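Local coordinates for protein mannan endo-1,6-alpha-mannosidase (Chaetomium thermophilum, PDB 6RY0) that probably cleaves alpha-1,6-mannosidic linkages and helps transfer GPI-anchored glycoproteins into the fungal cell wall, as a calcium-binding glycoside hydrolase family 76 member, at residues V304-I307 with P308-G311. Numbering follows the deposited sequence.
Sequences VFEI and PCEG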
ATOM      1  N   VAL A 304      10.490   3.184  12.775  1.00  8.51           N
ATOM      2  CA  VAL A 304       9.041   3.167  12.614  1.00  8.79           C
ATOM      3  C   VAL A 304       8.402   2.248  13.670  1.00  9.13           C
ATOM      4  O   VAL A 304       8.924   1.172  13.985  1.00 11.16           O
ATOM      5  CB  VAL A 304       8.673   2.721  11.194  1.00  9.24           C
ATOM      6  CG1 VAL A 304       9.107   1.304  10.953  1.00 10.53           C
ATOM      7  CG2 VAL A 304       7.198   2.939  10.917  1.00 11.94           C
ATOM      8  N   PHE A 305       7.249   2.654  14.179  1.00  8.12           N
ATOM      9  CA  PHE A 305       6.617   2.010  15.311  1.00  8.59           C
ATOM     10  C   PHE A 305       5.106   2.068  15.102  1.00  8.19           C
ATOM     11  O   PHE A 305       4.550   3.167  14.907  1.00  8.88           O
ATOM     12  CB  PHE A 305       7.040   2.714  16.606  1.00  9.54           C
ATOM     13  CG  PHE A 305       6.635   2.011  17.842  1.00 11.41           C
ATOM     14  CD1 PHE A 305       5.421   2.221  18.402  1.00 12.43           C
ATOM     15  CD2 PHE A 305       7.503   1.113  18.454  1.00 14.06           C
ATOM     16  CE1 PHE A 305       5.082   1.548  19.592  1.00 13.72           C
ATOM     17  CE2 PHE A 305       7.187   0.483  19.621  1.00 15.36           C
ATOM     18  CZ  PHE A 305       5.984   0.674  20.168  1.00 14.89           C
ATOM     19  N   GLU A 306       4.443   0.931  15.188  1.00  8.25           N
ATOM     20  CA  GLU A 306       3.004   0.863  14.908  1.00  8.10           C
ATOM     21  C   GLU A 306       2.227   1.209  16.174  1.00  8.63           C
ATOM     22  O   GLU A 306       1.827   0.329  16.943  1.00  9.04           O
ATOM     23  CB  GLU A 306       2.619  -0.499  14.334  1.00  7.88           C
ATOM     24  CG  GLU A 306       1.271  -0.485  13.646  1.00  7.89           C
ATOM     25  CD  GLU A 306       1.229   0.542  12.526  1.00  7.63           C
ATOM     26  OE1 GLU A 306       2.121   0.450  11.650  1.00  8.00           O
ATOM     27  OE2 GLU A 306       0.357   1.426  12.551  1.00  8.60           O
ATOM     28  N   ILE A 307       2.042   2.514  16.404  1.00  8.81           N
ATOM     29  CA  ILE A 307       1.591   2.997  17.713  1.00 10.09           C
ATOM     30  C   ILE A 307       0.319   2.320  18.250  1.00  9.71           C
ATOM     31  O   ILE A 307       0.265   2.168  19.453  1.00 11.00           O
ATOM     32  CB  ILE A 307       1.702   4.531  17.933  1.00 12.73           C
ATOM     33  CG1 ILE A 307       0.902   5.225  16.883  1.00 14.12           C
ATOM     34  CG2 ILE A 307       3.159   5.027  17.936  1.00 12.55           C
ATOM     35  CD1 ILE A 307       1.096   6.749  16.784  1.00 14.04           C
ATOM     36  N   PRO A 308      -0.691   1.941  17.433  1.00 10.10           N
ATOM     37  CA  PRO A 308      -1.871   1.365  18.082  1.00 11.33           C
ATOM     38  C   PRO A 308      -1.688  -0.016  18.656  1.00 11.98           C
ATOM     39  O   PRO A 308      -2.554  -0.430  19.423  1.00 14.77           O
ATOM     40  CB  PRO A 308      -2.919   1.331  16.962  1.00 12.44           C
ATOM     41  CG  PRO A 308      -2.438   2.372  15.971  1.00 12.07           C
ATOM     42  CD  PRO A 308      -0.949   2.196  16.003  1.00 11.01           C
ATOM     43  N   CYS A 309      -0.641  -0.741  18.289  1.00 11.69           N
ATOM     44  CA  CYS A 309      -0.524  -2.136  18.704  1.00 12.00           C
ATOM     45  C   CYS A 309       0.840  -2.589  19.140  1.00 11.63           C
ATOM     46  O   CYS A 309       0.915  -3.550  19.882  1.00 12.51           O
ATOM     47  CB  CYS A 309      -1.097  -3.058  17.622  1.00 13.26           C
ATOM     48  SG  CYS A 309      -0.174  -3.092  16.066  1.00 13.24           S
ATOM     49  N   GLU A 310       1.921  -1.953  18.718  1.00 10.61           N
ATOM     50  CA  GLU A 310       3.255  -2.509  18.903  1.00 10.28           C
ATOM     51  C   GLU A 310       3.773  -2.396  20.337  1.00 12.17           C
ATOM     52  O   GLU A 310       4.760  -3.030  20.681  1.00 14.08           O
ATOM     53  CB  GLU A 310       4.215  -1.843  17.911  1.00  9.22           C
ATOM     54  CG  GLU A 310       5.596  -2.444  17.890  1.00  9.27           C
ATOM     55  CD  GLU A 310       6.498  -1.957  16.761  1.00  8.94           C
ATOM     56  OE1 GLU A 310       6.017  -1.396  15.753  1.00  8.58           O
ATOM     57  OE2 GLU A 310       7.724  -2.187  16.885  1.00  9.78           O
ATOM     58  N   GLY A 311       3.120  -1.601  21.174  1.00 12.95           N
ATOM     59  CA  GLY A 311       3.626  -1.369  22.513  1.00 15.05           C
ATOM     60  C   GLY A 311       3.738  -2.566  23.403  1.00 15.97           C
ATOM     61  O   GLY A 311       4.449  -2.541  24.437  1.00 18.22           O
TER
HETATM   62  O   HOH W   1       9.533  -1.106  15.327  1.00 10.02           O
HETATM   63  O   HOH W   2       0.795   0.044  21.162  1.00 22.21           O
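Glu-310 lies along one face of the Phe-305 ring, reaching back across a tight turn to the backbone N-H of Glu-306, four residues earlier. Its CB starts the stack, a CH-pi contact 4.0 Å from the ring centroid of Phe-305. With CG anti to its own backbone N (chi1 -173°) and the chain extended beyond, CG passes over CE2 and CZ of the phenyl. The carboxylate carbon CD follows, 3.6 Å from Phe-305 CD2, its plane only 18° from the ring's. At the tip, OE1 accepts a nearly straight bond from Glu-306 N (2.9 Å), received on the anti side and out of the carboxylate plane; OE2 takes a water that also donates to Val-304 O. Glutamate suits this place because its methylenes pack on the phenyl while its oxygens bind the N-H of Glu-306 and, through a water, the carbonyl of Val-304. The turn itself is closed by Glu-306 O, which accepts from Cys-309 N at 3.0 Å and Glu-310 N at 2.9 Å. Pro-308, having no N-H to offer, fits at the bend, and Cys-309 ties the loop to Cys-316 by a disulfide. Since Lys-324 forms a salt bridge with OE1, the buried Glu-310 is probably ionised, its negative charge balanced by the lysine and further stabilised by amide and water.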